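Local coordinates for protein nickel-dependent hydrogenase large subunit (Allochromatium vinosum, PDB 3MYR) that splits molecular hydrogen at a nickel-iron centre as the large subunit of a heterodimeric hydrogenase, and probably recycles hydrogen released by nitrogenase, at residues 75-79 with 80-84; 149-152 with 153-157; 358-361 with 362-366; 402-405 with 406-410; 541-544 with 545-549. All blocks are in the same frame, centred on the assembly; numbering follows the deposited sequence.

Overall arrangement
The five contacts are local and follow one another along the large subunit from interaction 1 to interaction 5. Interaction 1 ends helix 67-80, interaction 2 lies inside helix 145-160, and interactions 4 and 5 begin helices 403-416 and 543-551; interaction 3 belongs to a loop between strands 324-327 and 378-381. Interactions 1 and 2 are the farthest apart, with centres 54 Å from each other on opposite sides of the chain's centre. Interactions 3 and 5 come nearest, at about 12 Å between closest atoms. Interactions 2, 3 and 5 each also meet the small subunit, whereas 1 and 4 are packed within the large one.

Interaction 1: residues 75-79 with 80-84; sequences AVEDA and LRIEL
Leu80 closes the last turn of helix 67-80 against Val76: its CD2 lies 3.6 Å from Val76 CG1, the side chains running side by side. Val76 carries CG1 opposite its N (chi1 -174°), which sets that methyl beside the leucine. The backbone N of Leu80 makes only weak bonds, to Val76 O at 3.0 Å and Glu77 O at 3.4 Å. An alanine at Leu80 is likely to leave the Val76 methyl without its neighbour and open a gap facing Trp473. Arg81, though not a glycine, leaves the helix in a left-handed conformation (phi 58°, psi 52°); its exposed position lets the long charged chain extend into solvent, and its N bonds Asp78 O weakly. Ile82 N donates to Glu77 O at 3.0 Å, completing a Schellman motif; Ile82 CB against Glu77 CG adds the apolar contact across it. Leu84 brings CD2 to 3.7 Å from Glu77 OE2, crossing the glutamate at about a right angle. That carboxylate is paired by a salt bridge to Arg92 and a hydrogen bond from Gly220 N, which suits a glutamate to this buried place. Around the turn, Val76 and Ala79 pack on strand 488-497, and Leu84 on helix 86-112.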
loop_
_atom_site.group_PDB
_atom_site.type_symbol
_atom_site.label_atom_id
_atom_site.label_comp_id
_atom_site.label_asym_id
_atom_site.label_seq_id
_atom_site.Cartn_x
_atom_site.Cartn_y
_atom_site.Cartn_z
ATOM N N ALA B 75 18.396 5.814 0.827
ATOM C CA ALA B 75 18.816 7.015 0.085
ATOM C C ALA B 75 19.777 7.794 0.944
ATOM O O ALA B 75 20.837 8.270 0.450
ATOM C CB ALA B 75 17.559 7.932 -0.277
ATOM N N VAL B 76 19.404 7.964 2.218
ATOM C CA VAL B 76 20.286 8.621 3.184
ATOM C C VAL B 76 21.636 7.875 3.412
ATOM O O VAL B 76 22.713 8.500 3.382
ATOM C CB VAL B 76 19.614 8.953 4.533
ATOM C CG1 VAL B 76 20.619 9.791 5.396
ATOM C CG2 VAL B 76 18.286 9.783 4.294
ATOM N N GLU B 77 21.558 6.553 3.583
ATOM C CA GLU B 77 22.732 5.724 3.693
ATOM C C GLU B 77 23.601 5.838 2.414
ATOM O O GLU B 77 24.825 5.938 2.509
ATOM C CB GLU B 77 22.295 4.278 3.926
ATOM C CG GLU B 77 21.738 4.067 5.388
ATOM C CD GLU B 77 20.697 2.965 5.509
ATOM O OE1 GLU B 77 20.537 2.142 4.541
ATOM O OE2 GLU B 77 20.084 2.906 6.617
ATOM N N ASP B 78 22.969 5.930 1.243
ATOM C CA ASP B 78 23.735 6.096 0.001
ATOM C C ASP B 78 24.431 7.458 0.001
ATOM O O ASP B 78 25.617 7.534 -0.344
ATOM C CB ASP B 78 22.822 5.935 -1.243
ATOM C CG ASP B 78 23.611 5.906 -2.541
ATOM O OD1 ASP B 78 24.365 4.944 -2.706
ATOM O OD2 ASP B 78 23.538 6.840 -3.394
ATOM N N ALA B 79 23.707 8.526 0.351
ATOM C CA ALA B 79 24.266 9.880 0.301
ATOM C C ALA B 79 25.487 10.030 1.210
ATOM O O ALA B 79 26.476 10.747 0.876
ATOM C CB ALA B 79 23.174 10.901 0.705
ATOM N N LEU B 80 25.430 9.326 2.333
ATOM C CA LEU B 80 26.320 9.528 3.474
ATOM C C LEU B 80 27.352 8.413 3.559
ATOM O O LEU B 80 28.332 8.508 4.346
ATOM C CB LEU B 80 25.488 9.494 4.724
ATOM C CG LEU B 80 25.019 10.842 5.254
ATOM C CD1 LEU B 80 25.265 12.165 4.459
ATOM C CD2 LEU B 80 23.907 10.869 6.246
ATOM N N ARG B 81 27.148 7.384 2.734
ATOM C CA ARG B 81 27.970 6.120 2.701
ATOM C C ARG B 81 27.971 5.430 4.023
ATOM O O ARG B 81 29.021 5.149 4.583
ATOM C CB ARG B 81 29.439 6.355 2.248
ATOM C CG ARG B 81 29.505 7.557 1.327
ATOM C CD ARG B 81 29.729 7.249 -0.107
ATOM N NE ARG B 81 31.052 7.800 -0.458
ATOM C CZ ARG B 81 32.222 7.123 -0.453
ATOM N NH1 ARG B 81 33.363 7.752 -0.806
ATOM N NH2 ARG B 81 32.277 5.819 -0.126
ATOM N N ILE B 82 26.799 5.189 4.573
ATOM C CA ILE B 82 26.774 4.427 5.789
ATOM C C ILE B 82 26.631 2.963 5.360
ATOM O O ILE B 82 25.730 2.647 4.608
ATOM C CB ILE B 82 25.564 4.865 6.570
ATOM C CG1 ILE B 82 25.727 6.335 6.905
ATOM C CG2 ILE B 82 25.338 3.964 7.784
ATOM C CD1 ILE B 82 24.418 7.006 7.468
ATOM N N GLU B 83 27.468 2.066 5.868
ATOM C CA GLU B 83 27.239 0.599 5.700
ATOM C C GLU B 83 26.419 0.048 6.856
ATOM O O GLU B 83 26.690 0.365 8.016
ATOM C CB GLU B 83 28.592 -0.173 5.751
ATOM C CG GLU B 83 29.524 0.034 4.575
ATOM C CD GLU B 83 29.337 -1.030 3.484
ATOM O OE1 GLU B 83 29.109 -2.253 3.811
ATOM O OE2 GLU B 83 29.428 -0.625 2.295
ATOM N N LEU B 84 25.472 -0.829 6.572
ATOM C CA LEU B 84 24.675 -1.442 7.630
ATOM C C LEU B 84 25.436 -2.583 8.269
ATOM O O LEU B 84 26.062 -3.354 7.554
ATOM C CB LEU B 84 23.420 -2.084 7.048
ATOM C CG LEU B 84 22.260 -1.261 6.552
ATOM C CD1 LEU B 84 21.023 -2.192 6.432
ATOM C CD2 LEU B 84 21.996 -0.108 7.472
#

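Interaction 2: residues 149-152 with 153-157; sequences ADTQ and KRIKT
Thr151 and Ile155, one turn apart on helix 145-160, lie side by side and point the same way, with Thr151 CG2 4.0 Å from Ile155 CD1. The methyl of the threonine stands anti to its own N (OG1 at chi1 -60°), which turns CG2 along the helix toward the isoleucine and leaves OG1 to bond the carbonyl of Tyr147, a turn earlier. Both are buried, and a branched apolar surface suits them because they face helix 181-201, Thr151 on Leu192 and Ile155 on Val188.

The backbone supplies the regular i to i+4 ladder. The N-H groups of Lys153, Arg154, Ile155 and Lys156 bond in turn to the carbonyls of Ala149, Asp150, Thr151 and Gln152, and the shortest of the four runs from Lys156 N to Gln152 O at 2.7 Å. Lys153 O is gripped twice, by Thr157 N at 2.8 Å and by Thr157 OG1 at 3.0 Å, from opposite faces of its carbonyl plane, so the threonine hydroxyl is satisfied by the helix itself.

Asp150 OD2 and Lys153 NZ stand 4.6 Å apart, beyond a salt bridge, and probably attract only loosely. Arg154 NH2 makes salt bridges to Asp35 and Asp31 of the small subunit HydA. The chemistry thus divides the helix: the Thr151 and Ile155 side packs within the large subunit, while Arg154 reaches across to two aspartates of the small one.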
loop_
_atom_site.group_PDB
_atom_site.type_symbol
_atom_site.label_atom_id
_atom_site.label_comp_id
_atom_site.label_asym_id
_atom_site.label_seq_id
_atom_site.Cartn_x
_atom_site.Cartn_y
_atom_site.Cartn_z
ATOM N N ALA B 149 -20.292 -25.766 2.391
ATOM C CA ALA B 149 -21.745 -25.575 2.516
ATOM C C ALA B 149 -21.978 -24.449 3.530
ATOM O O ALA B 149 -22.822 -23.608 3.317
ATOM C CB ALA B 149 -22.469 -26.910 3.021
ATOM N N ASP B 150 -21.216 -24.425 4.630
ATOM C CA ASP B 150 -21.371 -23.335 5.650
ATOM C C ASP B 150 -20.908 -21.994 5.108
ATOM O O ASP B 150 -21.558 -20.992 5.298
ATOM C CB ASP B 150 -20.725 -23.689 7.003
ATOM C CG ASP B 150 -21.450 -24.975 7.715
ATOM O OD1 ASP B 150 -20.935 -25.530 8.762
ATOM O OD2 ASP B 150 -22.510 -25.478 7.190
ATOM N N THR B 151 -19.833 -21.966 4.333
ATOM C CA THR B 151 -19.432 -20.722 3.683
ATOM C C THR B 151 -20.477 -20.244 2.684
ATOM O O THR B 151 -20.892 -19.082 2.693
ATOM C CB THR B 151 -18.095 -20.932 2.903
ATOM O OG1 THR B 151 -17.104 -21.330 3.848
ATOM C CG2 THR B 151 -17.641 -19.675 2.254
ATOM N N GLN B 152 -20.913 -21.145 1.817
ATOM C CA GLN B 152 -21.945 -20.791 0.847
ATOM C C GLN B 152 -23.220 -20.226 1.539
ATOM O O GLN B 152 -23.828 -19.223 1.099
ATOM C CB GLN B 152 -22.281 -22.048 0.011
ATOM C CG GLN B 152 -23.384 -21.869 -1.027
ATOM C CD GLN B 152 -23.618 -23.153 -1.799
ATOM O OE1 GLN B 152 -23.280 -23.245 -2.993
ATOM N NE2 GLN B 152 -24.064 -24.180 -1.102
ATOM N N LYS B 153 -23.645 -20.872 2.613
ATOM C CA LYS B 153 -24.833 -20.414 3.314
ATOM C C LYS B 153 -24.702 -18.991 3.898
ATOM O O LYS B 153 -25.646 -18.174 3.810
ATOM C CB LYS B 153 -25.229 -21.426 4.372
ATOM C CG LYS B 153 -26.135 -20.824 5.434
ATOM C CD LYS B 153 -27.590 -21.407 5.402
ATOM C CE LYS B 153 -27.654 -22.810 6.094
ATOM N NZ LYS B 153 -26.405 -23.099 6.916
ATOM N N ARG B 154 -23.524 -18.641 4.412
ATOM C CA ARG B 154 -23.339 -17.303 4.916
ATOM C C ARG B 154 -23.457 -16.298 3.746
ATOM O O ARG B 154 -23.986 -15.194 3.899
ATOM C CB ARG B 154 -21.918 -17.111 5.493
ATOM C CG ARG B 154 -21.733 -17.551 6.865
ATOM C CD ARG B 154 -20.344 -17.071 7.395
ATOM N NE ARG B 154 -20.414 -15.862 8.197
ATOM C CZ ARG B 154 -19.343 -15.338 8.802
ATOM N NH1 ARG B 154 -18.144 -15.919 8.651
ATOM N NH2 ARG B 154 -19.466 -14.242 9.540
ATOM N N ILE B 155 -22.894 -16.627 2.611
ATOM C CA ILE B 155 -22.948 -15.678 1.497
ATOM C C ILE B 155 -24.366 -15.630 0.956
ATOM O O ILE B 155 -24.883 -14.551 0.572
ATOM C CB ILE B 155 -22.007 -16.095 0.396
ATOM C CG1 ILE B 155 -20.603 -16.066 0.949
ATOM C CG2 ILE B 155 -22.086 -15.145 -0.804
ATOM C CD1 ILE B 155 -19.910 -17.133 0.238
ATOM N N LYS B 156 -25.004 -16.778 0.920
ATOM C CA LYS B 156 -26.401 -16.803 0.502
ATOM C C LYS B 156 -27.320 -15.955 1.439
ATOM O O LYS B 156 -28.080 -15.157 0.940
ATOM C CB LYS B 156 -26.893 -18.224 0.446
ATOM C CG LYS B 156 -28.363 -18.387 0.055
ATOM C CD LYS B 156 -28.574 -19.817 -0.437
ATOM C CE LYS B 156 -29.928 -20.017 -1.178
ATOM N NZ LYS B 156 -30.935 -20.386 -0.136
ATOM N N THR B 157 -27.206 -16.069 2.765
ATOM C CA THR B 157 -27.979 -15.210 3.666
ATOM C C THR B 157 -27.684 -13.681 3.397
ATOM O O THR B 157 -28.593 -12.827 3.246
ATOM C CB THR B 157 -27.598 -15.586 5.091
ATOM O OG1 THR B 157 -27.953 -16.953 5.304
ATOM C CG2 THR B 157 -28.235 -14.631 6.202
#

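Interaction 3: residues 358-361 with 362-366; sequences GGVA and PPYKQ
Val360 and Tyr364 meet across a cis-proline (type VI) turn, in which the cis peptide bond between Pro362 and Pro363 bends the chain back on itself. The side chains come closest at Val360 CG1 and Tyr364 CB, 3.5 Å apart, and cross obliquely. Val360 CG1 is anti to the backbone N (chi1 -178°), which directs that methyl at the tyrosine, while CG2 lies 3.8 Å from Gln366 O. A beta-branched valine suits the spot because its two methyls serve both partners at once.

The ring of Tyr364 is set by a first torsion near +63°, with CG between the backbone N and carbonyl carbon; this brings CD1 to 3.5 Å from Val360 O, an oxygen that approaches the ring at a slant, neither over a face nor at an edge. At the ring edge, near its plane, lies Ala361 O. A glycine in place of Tyr364 would probably leave Val360 without its apolar neighbour and open a gap beside Tyr354, on which the ring also packs.

Farther out, Pro362 and Pro363 restrict the backbone of the turn, as suits a loop without regular secondary structure. Both prolines and Tyr364 reach the small subunit HydA: Pro362 packs on its Gly90, Pro363 on its His91 and Tyr364 on its Thr87, and the Tyr364 backbone forms hydrogen bonds there. Val360 O, beside the Tyr364 ring, is hydrogen-bonded to Tyr354 OH.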
loop_
_atom_site.group_PDB
_atom_site.type_symbol
_atom_site.label_atom_id
_atom_site.label_comp_id
_atom_site.label_asym_id
_atom_site.label_seq_id
_atom_site.Cartn_x
_atom_site.Cartn_y
_atom_site.Cartn_z
ATOM N N GLY B 358 -4.377 22.682 -18.122
ATOM C CA GLY B 358 -5.593 22.153 -18.776
ATOM C C GLY B 358 -6.449 21.282 -17.880
ATOM O O GLY B 358 -7.402 20.627 -18.370
ATOM N N GLY B 359 -6.144 21.224 -16.579
ATOM C CA GLY B 359 -7.000 20.469 -15.639
ATOM C C GLY B 359 -8.450 21.011 -15.743
ATOM O O GLY B 359 -8.663 22.225 -15.762
ATOM N N VAL B 360 -9.447 20.140 -15.837
ATOM C CA VAL B 360 -10.857 20.576 -16.039
ATOM C C VAL B 360 -11.570 20.845 -14.714
ATOM O O VAL B 360 -11.368 20.096 -13.734
ATOM C CB VAL B 360 -11.672 19.539 -16.823
ATOM C CG1 VAL B 360 -13.188 20.107 -17.063
ATOM C CG2 VAL B 360 -11.036 19.324 -18.211
ATOM N N ALA B 361 -12.295 21.961 -14.624
ATOM C CA ALA B 361 -12.915 22.367 -13.321
ATOM C C ALA B 361 -14.060 21.387 -13.013
ATOM O O ALA B 361 -14.902 21.188 -13.855
ATOM C CB ALA B 361 -13.464 23.816 -13.394
ATOM N N PRO B 362 -14.084 20.778 -11.816
ATOM C CA PRO B 362 -15.216 19.966 -11.367
ATOM C C PRO B 362 -16.466 20.809 -11.311
ATOM O O PRO B 362 -16.382 21.968 -10.976
ATOM C CB PRO B 362 -14.832 19.635 -9.940
ATOM C CG PRO B 362 -13.271 19.550 -9.999
ATOM C CD PRO B 362 -12.955 20.742 -10.863
ATOM N N PRO B 363 -17.651 20.234 -11.559
ATOM C CA PRO B 363 -17.942 18.846 -11.926
ATOM C C PRO B 363 -17.625 18.667 -13.438
ATOM O O PRO B 363 -17.954 19.535 -14.206
ATOM C CB PRO B 363 -19.458 18.724 -11.648
ATOM C CG PRO B 363 -19.986 20.138 -11.908
ATOM C CD PRO B 363 -18.883 21.044 -11.376
ATOM N N TYR B 364 -16.897 17.626 -13.832
ATOM C CA TYR B 364 -16.674 17.432 -15.251
ATOM C C TYR B 364 -16.992 16.002 -15.637
ATOM O O TYR B 364 -17.028 15.130 -14.771
ATOM C CB TYR B 364 -15.234 17.740 -15.566
ATOM C CG TYR B 364 -14.215 16.817 -14.887
ATOM C CD1 TYR B 364 -13.464 17.264 -13.771
ATOM C CD2 TYR B 364 -13.966 15.525 -15.378
ATOM C CE1 TYR B 364 -12.468 16.479 -13.216
ATOM C CE2 TYR B 364 -12.965 14.716 -14.800
ATOM C CZ TYR B 364 -12.234 15.193 -13.710
ATOM O OH TYR B 364 -11.239 14.417 -13.104
ATOM N N LYS B 365 -17.232 15.773 -16.926
ATOM C CA LYS B 365 -17.544 14.442 -17.454
ATOM C C LYS B 365 -16.381 13.876 -18.285
ATOM O O LYS B 365 -16.318 12.676 -18.509
ATOM C CB LYS B 365 -18.835 14.475 -18.332
ATOM C CG LYS B 365 -20.083 15.062 -17.658
ATOM C CD LYS B 365 -20.428 14.302 -16.357
ATOM C CE LYS B 365 -21.583 13.283 -16.583
ATOM N NZ LYS B 365 -21.732 12.252 -15.468
ATOM N N GLN B 366 -15.491 14.733 -18.767
ATOM C CA GLN B 366 -14.363 14.292 -19.615
ATOM C C GLN B 366 -13.102 15.048 -19.238
ATOM O O GLN B 366 -13.138 16.260 -19.128
ATOM C CB GLN B 366 -14.590 14.656 -21.088
ATOM C CG GLN B 366 -15.717 13.930 -21.750
ATOM C CD GLN B 366 -15.208 12.747 -22.579
ATOM O OE1 GLN B 366 -14.414 12.934 -23.570
ATOM N NE2 GLN B 366 -15.678 11.546 -22.220
#

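Interaction 4: residues 402-405 with 406-410; sequences HDQA and RELVD
Gln404 O accepts the N-H of Leu408 at 2.9 Å in the opening turn of helix 403-416. The same i to i+4 pattern joins Val409 N to Ala405 O, Glu407 N to Asp403 O and Arg406 N to His402 O. His402 occupies the N-cap position, so this last bond joins the cap residue to the first turn through its backbone. The imidazole of His402 has Gln404 OE1 and Ala405 N at its edge, in plane.

Beside these bonds, Gln404 and Leu408 lie side by side and point the same way, Gln404 CG being 4.0 Å from Leu408 CD1. With CG anti to the backbone N (chi1 177°) and the chain extended beyond it, the glutamine lays its methylenes along the leucine and carries its amide onward, where NE2 bonds Asp442. An amphipathic chain suits such a boundary. Ala405, which meets both Leu397 and Ile439, is small enough to fit between them, which probably lets the helices approach. Arg406 makes a cation-pi contact with Tyr398.

The turn sits between two helices: Ala405 and Val409 pack on helix 390-399, Ala405 on Leu397 and Val409 on Val394, while Gln404, Ala405 and Leu408 all lean on Ile439 of helix 426-456.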
loop_
_atom_site.group_PDB
_atom_site.type_symbol
_atom_site.label_atom_id
_atom_site.label_comp_id
_atom_site.label_asym_id
_atom_site.label_seq_id
_atom_site.Cartn_x
_atom_site.Cartn_y
_atom_site.Cartn_z
ATOM N N HIS B 402 18.183 -17.732 -13.347
ATOM C CA HIS B 402 17.785 -18.137 -11.976
ATOM C C HIS B 402 17.071 -19.471 -12.059
ATOM O O HIS B 402 16.025 -19.553 -12.745
ATOM C CB HIS B 402 16.905 -17.070 -11.305
ATOM C CG HIS B 402 16.455 -17.408 -9.901
ATOM N ND1 HIS B 402 17.096 -16.924 -8.762
ATOM C CD2 HIS B 402 15.399 -18.120 -9.453
ATOM C CE1 HIS B 402 16.472 -17.371 -7.682
ATOM N NE2 HIS B 402 15.436 -18.094 -8.075
ATOM N N ASP B 403 17.593 -20.503 -11.367
ATOM C CA ASP B 403 17.129 -21.866 -11.648
ATOM C C ASP B 403 15.682 -22.073 -11.220
ATOM O O ASP B 403 14.888 -22.683 -11.941
ATOM C CB ASP B 403 17.988 -22.917 -10.970
ATOM C CG ASP B 403 19.291 -23.230 -11.755
ATOM O OD1 ASP B 403 19.415 -22.986 -12.986
ATOM O OD2 ASP B 403 20.198 -23.750 -11.108
ATOM N N GLN B 404 15.359 -21.637 -10.011
ATOM C CA GLN B 404 14.017 -21.856 -9.526
ATOM C C GLN B 404 12.993 -21.076 -10.391
ATOM O O GLN B 404 11.955 -21.648 -10.761
ATOM C CB GLN B 404 13.900 -21.449 -8.051
ATOM C CG GLN B 404 12.511 -21.579 -7.494
ATOM C CD GLN B 404 12.420 -21.125 -6.042
ATOM O OE1 GLN B 404 13.211 -20.277 -5.591
ATOM N NE2 GLN B 404 11.481 -21.697 -5.307
ATOM N N ALA B 405 13.312 -19.817 -10.743
ATOM C CA ALA B 405 12.412 -19.027 -11.582
ATOM C C ALA B 405 12.189 -19.696 -12.932
ATOM O O ALA B 405 11.073 -19.707 -13.460
ATOM C CB ALA B 405 12.935 -17.590 -11.773
ATOM N N ARG B 406 13.243 -20.270 -13.496
ATOM C CA ARG B 406 13.148 -20.908 -14.770
ATOM C C ARG B 406 12.205 -22.127 -14.636
ATOM O O ARG B 406 11.377 -22.388 -15.501
ATOM C CB ARG B 406 14.531 -21.419 -15.134
ATOM C CG ARG B 406 14.978 -21.095 -16.490
ATOM C CD ARG B 406 15.700 -19.787 -16.449
ATOM N NE ARG B 406 16.943 -19.838 -17.214
ATOM C CZ ARG B 406 17.046 -19.770 -18.544
ATOM N NH1 ARG B 406 18.263 -19.817 -19.079
ATOM N NH2 ARG B 406 15.966 -19.709 -19.339
ATOM N N GLU B 407 12.389 -22.908 -13.587
ATOM C CA GLU B 407 11.571 -24.095 -13.344
ATOM C C GLU B 407 10.100 -23.711 -13.162
ATOM O O GLU B 407 9.222 -24.341 -13.707
ATOM C CB GLU B 407 12.045 -24.716 -12.061
ATOM C CG GLU B 407 11.757 -26.196 -11.757
ATOM C CD GLU B 407 12.714 -26.729 -10.609
ATOM O OE1 GLU B 407 13.342 -27.816 -10.778
ATOM O OE2 GLU B 407 12.881 -26.044 -9.547
ATOM N N LEU B 408 9.842 -22.668 -12.396
ATOM C CA LEU B 408 8.460 -22.278 -12.134
ATOM C C LEU B 408 7.831 -21.731 -13.402
ATOM O O LEU B 408 6.679 -21.974 -13.631
ATOM C CB LEU B 408 8.358 -21.194 -11.054
ATOM C CG LEU B 408 8.669 -21.650 -9.622
ATOM C CD1 LEU B 408 8.874 -20.392 -8.710
ATOM C CD2 LEU B 408 7.528 -22.582 -9.122
ATOM N N VAL B 409 8.539 -20.873 -14.138
ATOM C CA VAL B 409 7.989 -20.315 -15.361
ATOM C C VAL B 409 7.721 -21.458 -16.383
ATOM O O VAL B 409 6.608 -21.577 -16.907
ATOM C CB VAL B 409 8.874 -19.199 -15.983
ATOM C CG1 VAL B 409 8.422 -18.934 -17.406
ATOM C CG2 VAL B 409 8.800 -17.860 -15.124
ATOM N N ASP B 410 8.720 -22.302 -16.617
ATOM C CA ASP B 410 8.550 -23.479 -17.503
ATOM C C ASP B 410 7.436 -24.421 -17.081
ATOM O O ASP B 410 6.654 -24.819 -17.916
ATOM C CB ASP B 410 9.855 -24.275 -17.703
ATOM C CG ASP B 410 10.921 -23.449 -18.446
ATOM O OD1 ASP B 410 10.544 -22.432 -19.107
ATOM O OD2 ASP B 410 12.125 -23.819 -18.376
#

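Interaction 5: residues 541-544 with 545-549; sequences QPIE and ILRTI
The guanidinium of Arg547 is met obliquely by Ile543, whose CG1 comes to 4.1 Å from Arg547 NE. The arginine chain runs extended from CG to NE (chi2 173°, chi3 180°), crossing the isoleucine at a slant and carrying its flat end to backbone acceptors: NE bonds Asp115 O and NH2 bonds Ala176 O. Along the way CG passes 3.5 Å from Ile543 O, the carbonyl that also takes Arg547 N at 3.0 Å.

Pro542 sits at the N-cap of helix 543-551 and centres an inverse gamma turn, a place that suits proline, whose ring restricts phi to the value near -79° that the turn uses. Its carbonyl accepts Leu546 N at 3.3 Å and more weakly Ile545 N at 3.1 Å. Pro542 CB lies 4.2 Å from Ile545 CD1, an apolar touch at the start of the helix. Leu546 also packs on Ser49 of the small subunit HydA.

Every residue touching here is buried, so polar groups must be paired inside. Glu544 OE1 takes Val537 N and Thr548 OG1 is bonded to Thr426 OG1; NE and NH2 of the buried arginine meet neutral carbonyls, which would probably spread part of its charge over backbone dipoles.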
loop_
_atom_site.group_PDB
_atom_site.type_symbol
_atom_site.label_atom_id
_atom_site.label_comp_id
_atom_site.label_asym_id
_atom_site.label_seq_id
_atom_site.Cartn_x
_atom_site.Cartn_y
_atom_site.Cartn_z
ATOM N N GLN B 541 -20.297 -2.172 -17.811
ATOM C CA GLN B 541 -19.755 -3.223 -16.960
ATOM C C GLN B 541 -18.396 -3.573 -17.578
ATOM O O GLN B 541 -18.226 -4.649 -18.159
ATOM C CB GLN B 541 -20.669 -4.480 -16.940
ATOM C CG GLN B 541 -22.107 -4.227 -16.425
ATOM C CD GLN B 541 -22.846 -5.523 -15.944
ATOM O OE1 GLN B 541 -22.560 -6.613 -16.363
ATOM N NE2 GLN B 541 -23.732 -5.369 -14.991
ATOM N N PRO B 542 -17.432 -2.645 -17.487
ATOM C CA PRO B 542 -16.153 -2.774 -18.199
ATOM C C PRO B 542 -15.184 -3.746 -17.468
ATOM O O PRO B 542 -14.061 -3.399 -17.141
ATOM C CB PRO B 542 -15.639 -1.333 -18.152
ATOM C CG PRO B 542 -15.986 -0.951 -16.692
ATOM C CD PRO B 542 -17.453 -1.427 -16.635
ATOM N N ILE B 543 -15.642 -4.963 -17.198
ATOM C CA ILE B 543 -14.820 -5.935 -16.540
ATOM C C ILE B 543 -13.492 -6.195 -17.293
ATOM O O ILE B 543 -12.500 -6.496 -16.678
ATOM C CB ILE B 543 -15.629 -7.192 -16.354
ATOM C CG1 ILE B 543 -14.951 -8.177 -15.395
ATOM C CG2 ILE B 543 -15.930 -7.819 -17.692
ATOM C CD1 ILE B 543 -15.951 -9.230 -14.816
ATOM N N GLU B 544 -13.448 -5.975 -18.610
ATOM C CA GLU B 544 -12.218 -6.277 -19.321
ATOM C C GLU B 544 -11.164 -5.238 -19.024
ATOM O O GLU B 544 -9.986 -5.533 -19.014
ATOM C CB GLU B 544 -12.442 -6.327 -20.835
ATOM C CG GLU B 544 -13.506 -7.390 -21.322
ATOM C CD GLU B 544 -14.947 -6.854 -21.404
ATOM O OE1 GLU B 544 -15.758 -7.425 -22.170
ATOM O OE2 GLU B 544 -15.315 -5.882 -20.702
ATOM N N ILE B 545 -11.574 -3.999 -18.812
ATOM C CA ILE B 545 -10.631 -2.960 -18.421
ATOM C C ILE B 545 -10.059 -3.293 -17.026
ATOM O O ILE B 545 -8.832 -3.270 -16.819
ATOM C CB ILE B 545 -11.316 -1.580 -18.457
ATOM C CG1 ILE B 545 -11.409 -1.109 -19.910
ATOM C CG2 ILE B 545 -10.513 -0.543 -17.600
ATOM C CD1 ILE B 545 -12.219 0.267 -20.081
ATOM N N LEU B 546 -10.950 -3.654 -16.101
ATOM C CA LEU B 546 -10.566 -3.903 -14.738
ATOM C C LEU B 546 -9.584 -5.069 -14.690
ATOM O O LEU B 546 -8.638 -5.024 -13.951
ATOM C CB LEU B 546 -11.805 -4.207 -13.873
ATOM C CG LEU B 546 -12.848 -3.067 -13.758
ATOM C CD1 LEU B 546 -13.980 -3.507 -12.813
ATOM C CD2 LEU B 546 -12.242 -1.789 -13.267
ATOM N N ARG B 547 -9.847 -6.142 -15.429
ATOM C CA ARG B 547 -8.943 -7.297 -15.330
ATOM C C ARG B 547 -7.505 -6.898 -15.610
ATOM O O ARG B 547 -6.622 -7.313 -14.898
ATOM C CB ARG B 547 -9.358 -8.390 -16.346
ATOM C CG ARG B 547 -10.470 -9.204 -15.864
ATOM C CD ARG B 547 -11.003 -10.167 -16.938
ATOM N NE ARG B 547 -12.081 -10.920 -16.356
ATOM C CZ ARG B 547 -12.669 -11.984 -16.882
ATOM N NH1 ARG B 547 -12.363 -12.412 -18.101
ATOM N NH2 ARG B 547 -13.615 -12.582 -16.189
ATOM N N THR B 548 -7.287 -6.095 -16.654
ATOM C CA THR B 548 -5.955 -5.700 -17.080
ATOM C C THR B 548 -5.384 -4.612 -16.183
ATOM O O THR B 548 -4.234 -4.744 -15.669
ATOM C CB THR B 548 -5.946 -5.290 -18.555
ATOM O OG1 THR B 548 -6.091 -6.464 -19.360
ATOM C CG2 THR B 548 -4.602 -4.603 -18.985
ATOM N N ILE B 549 -6.206 -3.622 -15.859
ATOM C CA ILE B 549 -5.694 -2.554 -14.959
ATOM C C ILE B 549 -5.303 -3.199 -13.591
ATOM O O ILE B 549 -4.231 -2.956 -13.085
ATOM C CB ILE B 549 -6.701 -1.360 -14.830
ATOM C CG1 ILE B 549 -6.790 -0.520 -16.135
ATOM C CG2 ILE B 549 -6.369 -0.429 -13.656
ATOM C CD1 ILE B 549 -5.488 -0.035 -16.714
#